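Local coordinates for protein salt-tolerant glutaminase (Micrococcus luteus, PDB 3AGD) that probably hydrolyses L-glutamine to L-glutamate and ammonium, as a salt-tolerant member of the glutaminase family, at residues A[211-214]-A[215-218]; A[295-298]-A[299-303]; A[417-420]-A[421-424]; A[425-428]-A[429-433]. All coordinates share one frame; numbering follows the deposited sequence.

Along the chain the four contacts follow in series; none nests in or crosses another. Each is local and closes a turn of helix or the bend at a helix end. Interaction 1 ends helix 201-212 in the glutaminase part. Interaction 2 is the last turn of helix 289-301, its centre about 21 Å from that of interaction 1. Interactions 3 and 4 lie in the STAS-like part and run on along helix 419-434, where Ile417 CD1 meets Ile425 CD1 at 3.7 Å. All four touch the second subunit. Phe302 and Arg303 of one chain pack on Val420 of the other, so interactions 2 and 3 meet between the two subunits.

Interaction 1 of 4, residues A[211-214]-A[215-218]; sequences LATG and GIHP
The peptide carbonyl of Ile216 is the flat group of this contact, and Thr213 meets it in its own plane. The hydroxyl OG1 of Thr213 donates onto a lone pair of Ile216 O at 2.6 Å. The C=O...donor angle is 120°. CG2 of Thr213 comes to 3.9 Å from Ile216 O, so the methyl lies near the same oxygen. The hydroxyl stands between the backbone N and the carbonyl carbon of its own residue (chi1 61°), which turns it into the bend. There OG1 also passes CB of Ile216 at 3.5 Å. The carbonyl O of Ala209, one turn back in the helix, is a further hydrogen-bond partner of Thr213 OG1.

The backbone makes the bend with two glycines in a row. Gly214 leaves the helix with a positive phi of 88°, and its N bonds back to Leu211 O at 3.1 Å. Gly215 also has positive phi and continues the turn. Its backbone is hydrogen-bonded to Met224 and Leu225, while Arg223 NH1 holds Gly214 O. Past the bend, the ring of His217 meets that of Trp369 of the second subunit, and Ile216 packs on Ala382 of that same subunit.

The result is a Schellman motif at the C-terminal end of helix 201-212. The threonine hydroxyl ties the last turn to the chain leaving it, at a buried place away from the substrate site.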
ATOM      1  N   LEU A 211      -3.928   7.408 -11.254  1.00 16.85           N
ATOM      2  CA  LEU A 211      -4.350   7.181  -9.880  1.00 18.03           C
ATOM      3  C   LEU A 211      -3.184   6.582  -9.091  1.00 17.37           C
ATOM      4  O   LEU A 211      -2.932   6.966  -7.958  1.00 17.67           O
ATOM      5  CB  LEU A 211      -5.545   6.218  -9.837  1.00 16.79           C
ATOM      6  CG  LEU A 211      -6.884   6.667 -10.432  1.00 16.23           C
ATOM      7  CD1 LEU A 211      -7.874   5.497 -10.409  1.00 13.05           C
ATOM      8  CD2 LEU A 211      -7.434   7.851  -9.638  1.00 13.21           C
ATOM      9  N   ALA A 212      -2.469   5.652  -9.714  1.00 18.05           N
ATOM     10  CA  ALA A 212      -1.345   4.975  -9.081  1.00 18.47           C
ATOM     11  C   ALA A 212      -0.201   5.899  -8.679  1.00 23.07           C
ATOM     12  O   ALA A 212       0.473   5.650  -7.680  1.00 21.78           O
ATOM     13  CB  ALA A 212      -0.822   3.878 -10.004  1.00 17.23           C
ATOM     14  N   THR A 213       0.026   6.955  -9.456  1.00 24.36           N
ATOM     15  CA  THR A 213       1.109   7.896  -9.167  1.00 22.27           C
ATOM     16  C   THR A 213       0.681   8.962  -8.171  1.00 21.17           C
ATOM     17  O   THR A 213       1.461   9.848  -7.827  1.00 23.85           O
ATOM     18  CB  THR A 213       1.585   8.617 -10.441  1.00 23.73           C
ATOM     19  OG1 THR A 213       0.494   9.359 -10.999  1.00 23.56           O
ATOM     20  CG2 THR A 213       2.096   7.613 -11.474  1.00 22.93           C
ATOM     21  N   GLY A 214      -0.561   8.877  -7.708  1.00 16.37           N
ATOM     22  CA  GLY A 214      -1.056   9.863  -6.767  1.00 15.86           C
ATOM     23  C   GLY A 214      -1.657  11.070  -7.473  1.00 19.35           C
ATOM     24  O   GLY A 214      -1.780  12.141  -6.879  1.00 19.47           O
ATOM     25  N   GLY A 215      -2.022  10.908  -8.743  1.00 19.10           N
ATOM     26  CA  GLY A 215      -2.625  12.009  -9.477  1.00 20.09           C
ATOM     27  C   GLY A 215      -1.781  12.658 -10.565  1.00 20.50           C
ATOM     28  O   GLY A 215      -2.185  13.670 -11.134  1.00 19.71           O
ATOM     29  N   ILE A 216      -0.623  12.080 -10.870  1.00 19.99           N
ATOM     30  CA  ILE A 216       0.260  12.633 -11.896  1.00 22.41           C
ATOM     31  C   ILE A 216       0.183  11.844 -13.206  1.00 22.29           C
ATOM     32  O   ILE A 216       0.281  10.615 -13.208  1.00 18.38           O
ATOM     33  CB  ILE A 216       1.725  12.644 -11.401  1.00 23.48           C
ATOM     34  CG1 ILE A 216       1.838  13.521 -10.151  1.00 27.24           C
ATOM     35  CG2 ILE A 216       2.653  13.168 -12.497  1.00 20.35           C
ATOM     36  CD1 ILE A 216       3.174  13.403  -9.435  1.00 29.44           C
ATOM     37  N   HIS A 217       0.001  12.542 -14.324  1.00 22.95           N
ATOM     38  CA  HIS A 217      -0.071  11.843 -15.600  1.00 21.65           C
ATOM     39  C   HIS A 217       1.316  11.319 -15.936  1.00 21.71           C
ATOM     40  O   HIS A 217       2.277  12.077 -16.021  1.00 22.05           O
ATOM     41  CB  HIS A 217      -0.574  12.759 -16.715  1.00 20.06           C
ATOM     42  CG  HIS A 217      -1.147  12.009 -17.875  1.00 19.24           C
ATOM     43  ND1 HIS A 217      -0.372  11.254 -18.727  1.00 22.24           N
ATOM     44  CD2 HIS A 217      -2.431  11.812 -18.261  1.00 19.52           C
ATOM     45  CE1 HIS A 217      -1.152  10.619 -19.584  1.00 21.85           C
ATOM     46  NE2 HIS A 217      -2.407  10.941 -19.321  1.00 20.44           N
ATOM     47  N   PRO A 218       1.435  10.003 -16.132  1.00 20.92           N
ATOM     48  CA  PRO A 218       2.711   9.362 -16.451  1.00 23.77           C
ATOM     49  C   PRO A 218       3.386   9.798 -17.748  1.00 26.89           C
ATOM     50  O   PRO A 218       4.598   9.663 -17.887  1.00 27.25           O
ATOM     51  CB  PRO A 218       2.353   7.875 -16.447  1.00 21.48           C
ATOM     52  CG  PRO A 218       0.949   7.872 -16.941  1.00 20.72           C
ATOM     53  CD  PRO A 218       0.329   9.030 -16.184  1.00 20.74           C
TER

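Interaction 2 of 4, residues A[295-298]-A[299-303]; sequences CRRL and SEDFR
Leu298, Arg297 and Ser299 give up the most surface here, and each uses a different kind of contact. Leu298 lies beside Phe302, pointing the same way. Its CD2 methyl touches the ring at CE1, 4.0 Å away. The backbone follows suit, with Phe302 N bonded to Leu298 O at 3.1 Å.

Arg297 forms a salt bridge one turn on. Its NE donates to Asp301 OD2 at 3.0 Å. Bends at chi2 (-69°) and chi3 (-71°) fold the chain back, so NE and the guanidinium edge face the carboxylate. The two planes are 79° apart, close to perpendicular. Water 1 accepts from Arg297 NH2 at 3.2 Å and makes a weak bond to Asp301 OD2. Tyr8 OH also bonds to OD2, so this oxygen is held from several quarters, and Arg297 NH1 has its own salt bridge, to Glu15.

Ser299 N donates to Cys295 O at 3.0 Å. Its OG is hydrogen-bonded to the carbonyls of Val253 and Leu304. Arg303, with positive phi, then ends the helix in a Schellman motif.

Helix 4-16 lies against this turn through Tyr8, Leu9 and Leu12, while Leu298 also reaches strand 40-44 and Phe302 meets Phe337 of the second subunit.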
ATOM      1  N   CYS A 295      -5.198 -10.389 -13.923  1.00 15.74           N
ATOM      2  CA  CYS A 295      -4.749  -9.588 -12.786  1.00 16.24           C
ATOM      3  C   CYS A 295      -4.132 -10.483 -11.704  1.00 17.40           C
ATOM      4  O   CYS A 295      -3.148 -10.103 -11.062  1.00 18.31           O
ATOM      5  CB  CYS A 295      -5.912  -8.776 -12.207  1.00 17.51           C
ATOM      6  SG  CYS A 295      -6.438  -7.388 -13.262  1.00 21.06           S
ATOM      7  N   ARG A 296      -4.703 -11.671 -11.507  1.00 16.74           N
ATOM      8  CA  ARG A 296      -4.177 -12.612 -10.520  1.00 18.97           C
ATOM      9  C   ARG A 296      -2.779 -13.056 -10.949  1.00 20.29           C
ATOM     10  O   ARG A 296      -1.875 -13.166 -10.123  1.00 19.72           O
ATOM     11  CB  ARG A 296      -5.091 -13.837 -10.392  1.00 19.99           C
ATOM     12  CG  ARG A 296      -6.467 -13.544  -9.789  1.00 20.26           C
ATOM     13  CD  ARG A 296      -7.282 -14.824  -9.662  1.00 24.20           C
ATOM     14  NE  ARG A 296      -8.674 -14.590  -9.275  1.00 26.98           N
ATOM     15  CZ  ARG A 296      -9.083 -14.270  -8.048  1.00 22.66           C
ATOM     16  NH1 ARG A 296      -8.212 -14.136  -7.056  1.00 18.49           N
ATOM     17  NH2 ARG A 296     -10.376 -14.098  -7.813  1.00 21.75           N
ATOM     18  N   ARG A 297      -2.602 -13.300 -12.246  1.00 18.48           N
ATOM     19  CA  ARG A 297      -1.304 -13.718 -12.767  1.00 20.05           C
ATOM     20  C   ARG A 297      -0.274 -12.587 -12.706  1.00 23.00           C
ATOM     21  O   ARG A 297       0.897 -12.830 -12.426  1.00 24.72           O
ATOM     22  CB  ARG A 297      -1.441 -14.225 -14.209  1.00 17.48           C
ATOM     23  CG  ARG A 297      -1.951 -15.660 -14.323  1.00 19.33           C
ATOM     24  CD  ARG A 297      -0.907 -16.661 -13.815  1.00 26.34           C
ATOM     25  NE  ARG A 297       0.253 -16.782 -14.703  1.00 28.58           N
ATOM     26  CZ  ARG A 297       0.285 -17.536 -15.800  1.00 29.85           C
ATOM     27  NH1 ARG A 297      -0.777 -18.248 -16.153  1.00 28.05           N
ATOM     28  NH2 ARG A 297       1.381 -17.578 -16.550  1.00 30.04           N
ATOM     29  N   LEU A 298      -0.701 -11.355 -12.971  1.00 22.28           N
ATOM     30  CA  LEU A 298       0.223 -10.225 -12.914  1.00 22.06           C
ATOM     31  C   LEU A 298       0.746 -10.077 -11.490  1.00 22.28           C
ATOM     32  O   LEU A 298       1.934  -9.845 -11.272  1.00 19.95           O
ATOM     33  CB  LEU A 298      -0.474  -8.932 -13.341  1.00 20.07           C
ATOM     34  CG  LEU A 298      -0.777  -8.748 -14.828  1.00 20.60           C
ATOM     35  CD1 LEU A 298      -1.549  -7.455 -15.036  1.00 21.07           C
ATOM     36  CD2 LEU A 298       0.522  -8.719 -15.613  1.00 20.45           C
ATOM     37  N   SER A 299      -0.154 -10.219 -10.523  1.00 23.77           N
ATOM     38  CA  SER A 299       0.205 -10.113  -9.115  1.00 20.67           C
ATOM     39  C   SER A 299       1.180 -11.220  -8.706  1.00 19.97           C
ATOM     40  O   SER A 299       2.186 -10.957  -8.037  1.00 15.83           O
ATOM     41  CB  SER A 299      -1.052 -10.187  -8.242  1.00 19.62           C
ATOM     42  OG  SER A 299      -0.715 -10.409  -6.881  1.00 21.91           O
ATOM     43  N   GLU A 300       0.888 -12.453  -9.110  1.00 19.78           N
ATOM     44  CA  GLU A 300       1.748 -13.577  -8.761  1.00 24.32           C
ATOM     45  C   GLU A 300       3.076 -13.647  -9.516  1.00 23.76           C
ATOM     46  O   GLU A 300       4.122 -13.859  -8.904  1.00 22.21           O
ATOM     47  CB  GLU A 300       1.011 -14.904  -8.949  1.00 31.47           C
ATOM     48  CG  GLU A 300       1.888 -16.107  -8.631  1.00 43.89           C
ATOM     49  CD  GLU A 300       1.144 -17.422  -8.711  1.00 56.26           C
ATOM     50  OE1 GLU A 300       0.520 -17.694  -9.761  1.00 58.61           O
ATOM     51  OE2 GLU A 300       1.190 -18.187  -7.721  1.00 61.29           O
ATOM     52  N   ASP A 301       3.035 -13.479 -10.834  1.00 23.19           N
ATOM     53  CA  ASP A 301       4.247 -13.556 -11.643  1.00 24.05           C
ATOM     54  C   ASP A 301       5.247 -12.442 -11.370  1.00 25.08           C
ATOM     55  O   ASP A 301       6.454 -12.666 -11.385  1.00 28.61           O
ATOM     56  CB  ASP A 301       3.896 -13.553 -13.133  1.00 27.04           C
ATOM     57  CG  ASP A 301       3.131 -14.786 -13.547  1.00 28.46           C
ATOM     58  OD1 ASP A 301       3.252 -15.809 -12.841  1.00 28.01           O
ATOM     59  OD2 ASP A 301       2.424 -14.740 -14.579  1.00 29.61           O
ATOM     60  N   PHE A 302       4.745 -11.239 -11.129  1.00 21.03           N
ATOM     61  CA  PHE A 302       5.607 -10.100 -10.867  1.00 20.58           C
ATOM     62  C   PHE A 302       5.696  -9.792  -9.376  1.00 20.95           C
ATOM     63  O   PHE A 302       6.368  -8.841  -8.970  1.00 21.09           O
ATOM     64  CB  PHE A 302       5.079  -8.878 -11.626  1.00 18.15           C
ATOM     65  CG  PHE A 302       5.270  -8.958 -13.118  1.00 22.65           C
ATOM     66  CD1 PHE A 302       4.326  -8.411 -13.984  1.00 24.55           C
ATOM     67  CD2 PHE A 302       6.417  -9.536 -13.659  1.00 26.02           C
ATOM     68  CE1 PHE A 302       4.521  -8.436 -15.370  1.00 28.40           C
ATOM     69  CE2 PHE A 302       6.623  -9.567 -15.046  1.00 27.66           C
ATOM     70  CZ  PHE A 302       5.674  -9.015 -15.899  1.00 28.27           C
ATOM     71  N   ARG A 303       5.032 -10.611  -8.567  1.00 23.57           N
ATOM     72  CA  ARG A 303       5.004 -10.422  -7.119  1.00 26.51           C
ATOM     73  C   ARG A 303       4.643  -8.982  -6.772  1.00 22.42           C
ATOM     74  O   ARG A 303       5.350  -8.301  -6.026  1.00 22.81           O
ATOM     75  CB  ARG A 303       6.349 -10.805  -6.502  1.00 36.13           C
ATOM     76  CG  ARG A 303       6.693 -12.271  -6.699  1.00 44.96           C
ATOM     77  CD  ARG A 303       5.709 -13.176  -5.970  1.00 52.33           C
ATOM     78  NE  ARG A 303       5.804 -14.563  -6.420  1.00 60.30           N
ATOM     79  CZ  ARG A 303       5.333 -15.605  -5.741  1.00 65.60           C
ATOM     80  NH1 ARG A 303       5.460 -16.833  -6.230  1.00 67.58           N
ATOM     81  NH2 ARG A 303       4.749 -15.423  -4.565  1.00 65.99           N
TER
HETATM   82  O   HOH W   1       4.342 -16.388 -16.793  1.00 41.57           O

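Interaction 3 of 4, residues A[417-420]-A[421-424]; sequences IDDV and GRRL
Ile417, Gly421 and Arg422 make the tight side of this helix start. CD1 of Ile417 comes to 3.3 Å from Gly421 C and to 3.2 Å from Arg422 N. CG1 lies anti to the backbone N (chi1 -179°), which carries CD1 onto the first turn. The missing side chain of Gly421 lets the isoleucine close in. Arg422 lays one guanidinium face on CG2 of Ile417, which is 3.3 Å from NH2. Arg422 NH2 is also bonded to Ile447 O. Asp418 is the N-cap. Its OD1 accepts from Gly421 N at 2.9 Å, from above the carboxylate plane. Val420 CG1 meets Leu424 CD1 at 3.9 Å.

The exposed side begins at Asp419. Its OD1 makes a salt bridge to Arg422 NH1 at 2.6 Å, but the angle at the hydrogen is poor and the bond is weak. The carboxylate and guanidinium planes are 70° apart. Arg423, also exposed, bonds through NH2 to Asp301 O of the second subunit.

This is the turn from strand 406-417 into helix 419-434 of a beta-alpha-beta unit. Leu424 packs on Phe337, Ala340 and Leu344 of helix 337-349.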
ATOM      1  N   ILE A 417       9.792  16.560  -3.849  1.00 31.30           N
ATOM      2  CA  ILE A 417       9.619  16.384  -2.419  1.00 32.10           C
ATOM      3  C   ILE A 417       8.263  16.946  -2.016  1.00 31.27           C
ATOM      4  O   ILE A 417       7.844  17.981  -2.536  1.00 31.32           O
ATOM      5  CB  ILE A 417      10.741  17.127  -1.662  1.00 35.40           C
ATOM      6  CG1 ILE A 417      10.590  16.932  -0.154  1.00 40.28           C
ATOM      7  CG2 ILE A 417      10.706  18.607  -2.015  1.00 36.18           C
ATOM      8  CD1 ILE A 417      11.763  17.467   0.639  1.00 46.15           C
ATOM      9  N   ASP A 418       7.571  16.268  -1.106  1.00 26.25           N
ATOM     10  CA  ASP A 418       6.270  16.756  -0.675  1.00 24.44           C
ATOM     11  C   ASP A 418       6.490  17.722   0.481  1.00 25.20           C
ATOM     12  O   ASP A 418       7.616  17.887   0.950  1.00 26.35           O
ATOM     13  CB  ASP A 418       5.345  15.587  -0.290  1.00 21.70           C
ATOM     14  CG  ASP A 418       5.683  14.971   1.054  1.00 26.20           C
ATOM     15  OD1 ASP A 418       6.852  15.047   1.486  1.00 25.93           O
ATOM     16  OD2 ASP A 418       4.763  14.387   1.673  1.00 29.91           O
ATOM     17  N   ASP A 419       5.428  18.381   0.928  1.00 24.97           N
ATOM     18  CA  ASP A 419       5.565  19.346   2.009  1.00 24.55           C
ATOM     19  C   ASP A 419       6.102  18.775   3.309  1.00 24.95           C
ATOM     20  O   ASP A 419       6.813  19.465   4.035  1.00 28.87           O
ATOM     21  CB  ASP A 419       4.236  20.058   2.260  1.00 24.90           C
ATOM     22  CG  ASP A 419       3.870  21.004   1.131  1.00 30.99           C
ATOM     23  OD1 ASP A 419       4.767  21.333   0.322  1.00 28.27           O
ATOM     24  OD2 ASP A 419       2.695  21.426   1.057  1.00 35.49           O
ATOM     25  N   VAL A 420       5.771  17.524   3.609  1.00 22.37           N
ATOM     26  CA  VAL A 420       6.255  16.907   4.839  1.00 21.50           C
ATOM     27  C   VAL A 420       7.772  16.751   4.806  1.00 20.68           C
ATOM     28  O   VAL A 420       8.457  17.144   5.745  1.00 21.58           O
ATOM     29  CB  VAL A 420       5.615  15.522   5.070  1.00 22.94           C
ATOM     30  CG1 VAL A 420       6.307  14.808   6.242  1.00 22.72           C
ATOM     31  CG2 VAL A 420       4.134  15.691   5.369  1.00 19.61           C
ATOM     32  N   GLY A 421       8.292  16.174   3.728  1.00 19.95           N
ATOM     33  CA  GLY A 421       9.729  15.996   3.624  1.00 23.80           C
ATOM     34  C   GLY A 421      10.408  17.351   3.614  1.00 25.97           C
ATOM     35  O   GLY A 421      11.502  17.529   4.140  1.00 25.83           O
ATOM     36  N   ARG A 422       9.722  18.311   3.009  1.00 27.12           N
ATOM     37  CA  ARG A 422      10.185  19.681   2.882  1.00 29.61           C
ATOM     38  C   ARG A 422      10.276  20.354   4.261  1.00 27.82           C
ATOM     39  O   ARG A 422      11.205  21.109   4.533  1.00 28.25           O
ATOM     40  CB  ARG A 422       9.215  20.419   1.955  1.00 33.65           C
ATOM     41  CG  ARG A 422       9.581  21.825   1.596  1.00 40.48           C
ATOM     42  CD  ARG A 422       8.598  22.385   0.567  1.00 41.94           C
ATOM     43  NE  ARG A 422       8.883  21.949  -0.800  1.00 40.34           N
ATOM     44  CZ  ARG A 422       8.076  21.192  -1.538  1.00 45.98           C
ATOM     45  NH1 ARG A 422       6.918  20.765  -1.049  1.00 46.27           N
ATOM     46  NH2 ARG A 422       8.417  20.877  -2.782  1.00 47.76           N
ATOM     47  N   ARG A 423       9.316  20.062   5.134  1.00 24.87           N
ATOM     48  CA  ARG A 423       9.301  20.629   6.480  1.00 24.13           C
ATOM     49  C   ARG A 423      10.322  19.934   7.384  1.00 24.74           C
ATOM     50  O   ARG A 423      10.991  20.579   8.194  1.00 25.01           O
ATOM     51  CB  ARG A 423       7.906  20.488   7.089  1.00 29.20           C
ATOM     52  CG  ARG A 423       7.834  20.808   8.575  1.00 37.69           C
ATOM     53  CD  ARG A 423       6.506  20.362   9.162  1.00 46.68           C
ATOM     54  NE  ARG A 423       6.286  18.931   8.966  1.00 55.89           N
ATOM     55  CZ  ARG A 423       5.222  18.268   9.406  1.00 59.57           C
ATOM     56  NH1 ARG A 423       4.270  18.904  10.075  1.00 63.65           N
ATOM     57  NH2 ARG A 423       5.107  16.968   9.174  1.00 57.48           N
ATOM     58  N   LEU A 424      10.434  18.617   7.253  1.00 23.03           N
ATOM     59  CA  LEU A 424      11.374  17.853   8.062  1.00 22.56           C
ATOM     60  C   LEU A 424      12.823  18.215   7.748  1.00 24.21           C
ATOM     61  O   LEU A 424      13.624  18.422   8.655  1.00 25.39           O
ATOM     62  CB  LEU A 424      11.156  16.348   7.855  1.00 20.71           C
ATOM     63  CG  LEU A 424       9.857  15.783   8.440  1.00 21.30           C
ATOM     64  CD1 LEU A 424       9.685  14.321   8.038  1.00 18.89           C
ATOM     65  CD2 LEU A 424       9.892  15.915   9.956  1.00 19.85           C
TER

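Interaction 4 of 4, residues A[425-428]-A[429-433]; sequences IAEG and VRRLQ
Glu427 holds two arginines with one carboxylate. Its OE2 takes NE of Arg431 at 2.6 Å, on the anti side of the carboxylate. Its OE1 meets Arg430 NH2 in a salt bridge of 2.6 Å. A bend at chi2 (62°) turns the carboxylate so that each oxygen faces its own arginine. The planes differ in tilt: that of Arg431 is 85° from the carboxylate and that of Arg430 is 46°. Arg430 crosses Glu427 at about a right angle, and its NH2 sits 3.1 Å from Glu427 CB. Arg431, extended from CG to NE, has further partners at its tip. NH2 makes a salt bridge to Asp7 of the second subunit, and NH1 bonds to Arg2 O of the same subunit. The three residues form a salt-bridge network that leads from the helix to the neighbouring chain.

Gly428 O accepts from Leu432 N at 3.0 Å in the usual helical way. Elsewhere round the helix Ile425 CG2 meets Val429 CG2 at 4.3 Å. These apolar residues face the sheet of the beta-alpha-beta unit: Ile425 rests on Leu409 and Ile417 of strand 406-417, while Val429 and Leu432 pack on Val439 of strand 438-442.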
ATOM      1  N   ILE A 425      13.160  18.298   6.464  1.00 23.98           N
ATOM      2  CA  ILE A 425      14.524  18.632   6.064  1.00 24.46           C
ATOM      3  C   ILE A 425      14.905  20.066   6.450  1.00 27.40           C
ATOM      4  O   ILE A 425      16.045  20.328   6.842  1.00 30.80           O
ATOM      5  CB  ILE A 425      14.711  18.445   4.550  1.00 22.72           C
ATOM      6  CG1 ILE A 425      14.569  16.962   4.201  1.00 24.76           C
ATOM      7  CG2 ILE A 425      16.076  18.973   4.116  1.00 23.54           C
ATOM      8  CD1 ILE A 425      14.741  16.650   2.721  1.00 24.22           C
ATOM      9  N   ALA A 426      13.954  20.989   6.344  1.00 25.38           N
ATOM     10  CA  ALA A 426      14.208  22.384   6.692  1.00 26.08           C
ATOM     11  C   ALA A 426      14.554  22.481   8.178  1.00 25.97           C
ATOM     12  O   ALA A 426      15.442  23.237   8.574  1.00 25.69           O
ATOM     13  CB  ALA A 426      12.977  23.242   6.375  1.00 22.70           C
ATOM     14  N   GLU A 427      13.842  21.707   8.991  1.00 25.15           N
ATOM     15  CA  GLU A 427      14.065  21.675  10.433  1.00 27.10           C
ATOM     16  C   GLU A 427      15.429  21.060  10.738  1.00 26.00           C
ATOM     17  O   GLU A 427      16.166  21.551  11.594  1.00 26.78           O
ATOM     18  CB  GLU A 427      12.966  20.853  11.111  1.00 29.50           C
ATOM     19  CG  GLU A 427      13.148  20.645  12.612  1.00 30.89           C
ATOM     20  CD  GLU A 427      13.127  21.945  13.398  1.00 32.28           C
ATOM     21  OE1 GLU A 427      12.244  22.786  13.137  1.00 32.06           O
ATOM     22  OE2 GLU A 427      13.982  22.121  14.288  1.00 32.84           O
ATOM     23  N   GLY A 428      15.757  19.977  10.040  1.00 23.77           N
ATOM     24  CA  GLY A 428      17.040  19.329  10.250  1.00 21.87           C
ATOM     25  C   GLY A 428      18.182  20.275   9.924  1.00 23.78           C
ATOM     26  O   GLY A 428      19.204  20.281  10.605  1.00 23.85           O
ATOM     27  N   VAL A 429      18.005  21.076   8.875  1.00 21.95           N
ATOM     28  CA  VAL A 429      19.012  22.040   8.456  1.00 22.91           C
ATOM     29  C   VAL A 429      19.180  23.142   9.504  1.00 24.57           C
ATOM     30  O   VAL A 429      20.302  23.536   9.823  1.00 24.38           O
ATOM     31  CB  VAL A 429      18.638  22.669   7.097  1.00 22.39           C
ATOM     32  CG1 VAL A 429      19.506  23.890   6.814  1.00 20.85           C
ATOM     33  CG2 VAL A 429      18.814  21.634   5.995  1.00 21.43           C
ATOM     34  N   ARG A 430      18.067  23.633  10.039  1.00 22.60           N
ATOM     35  CA  ARG A 430      18.111  24.678  11.056  1.00 25.19           C
ATOM     36  C   ARG A 430      18.894  24.206  12.270  1.00 26.24           C
ATOM     37  O   ARG A 430      19.691  24.952  12.831  1.00 27.19           O
ATOM     38  CB  ARG A 430      16.694  25.078  11.483  1.00 28.23           C
ATOM     39  CG  ARG A 430      15.973  25.954  10.465  1.00 36.82           C
ATOM     40  CD  ARG A 430      14.516  26.224  10.842  1.00 43.96           C
ATOM     41  NE  ARG A 430      13.740  24.987  10.898  1.00 50.70           N
ATOM     42  CZ  ARG A 430      12.432  24.907  10.685  1.00 53.35           C
ATOM     43  NH1 ARG A 430      11.737  25.996  10.397  1.00 59.57           N
ATOM     44  NH2 ARG A 430      11.819  23.733  10.756  1.00 52.27           N
ATOM     45  N   ARG A 431      18.664  22.958  12.665  1.00 26.64           N
ATOM     46  CA  ARG A 431      19.339  22.379  13.816  1.00 26.04           C
ATOM     47  C   ARG A 431      20.830  22.197  13.561  1.00 28.39           C
ATOM     48  O   ARG A 431      21.646  22.433  14.451  1.00 30.03           O
ATOM     49  CB  ARG A 431      18.677  21.049  14.188  1.00 24.84           C
ATOM     50  CG  ARG A 431      17.223  21.234  14.608  1.00 26.90           C
ATOM     51  CD  ARG A 431      16.547  19.956  15.070  1.00 25.32           C
ATOM     52  NE  ARG A 431      15.219  20.269  15.593  1.00 26.46           N
ATOM     53  CZ  ARG A 431      14.512  19.475  16.392  1.00 27.12           C
ATOM     54  NH1 ARG A 431      14.999  18.301  16.767  1.00 26.68           N
ATOM     55  NH2 ARG A 431      13.327  19.875  16.838  1.00 24.94           N
ATOM     56  N   LEU A 432      21.185  21.780  12.349  1.00 27.33           N
ATOM     57  CA  LEU A 432      22.590  21.610  11.997  1.00 26.54           C
ATOM     58  C   LEU A 432      23.263  22.963  12.185  1.00 27.42           C
ATOM     59  O   LEU A 432      24.347  23.058  12.769  1.00 26.22           O
ATOM     60  CB  LEU A 432      22.739  21.183  10.536  1.00 28.92           C
ATOM     61  CG  LEU A 432      23.127  19.736  10.243  1.00 30.09           C
ATOM     62  CD1 LEU A 432      23.285  19.547   8.742  1.00 26.68           C
ATOM     63  CD2 LEU A 432      24.421  19.400  10.962  1.00 29.47           C
ATOM     64  N   GLN A 433      22.603  24.003  11.682  1.00 25.22           N
ATOM     65  CA  GLN A 433      23.110  25.362  11.781  1.00 27.19           C
ATOM     66  C   GLN A 433      23.223  25.787  13.237  1.00 25.86           C
ATOM     67  O   GLN A 433      24.171  26.472  13.614  1.00 27.96           O
ATOM     68  CB  GLN A 433      22.194  26.321  11.016  1.00 25.31           C
ATOM     69  CG  GLN A 433      22.143  26.034   9.531  1.00 24.86           C
ATOM     70  CD  GLN A 433      21.199  26.958   8.787  1.00 31.66           C
ATOM     71  OE1 GLN A 433      20.020  27.067   9.130  1.00 30.27           O
ATOM     72  NE2 GLN A 433      21.712  27.624   7.756  1.00 30.82           N
TER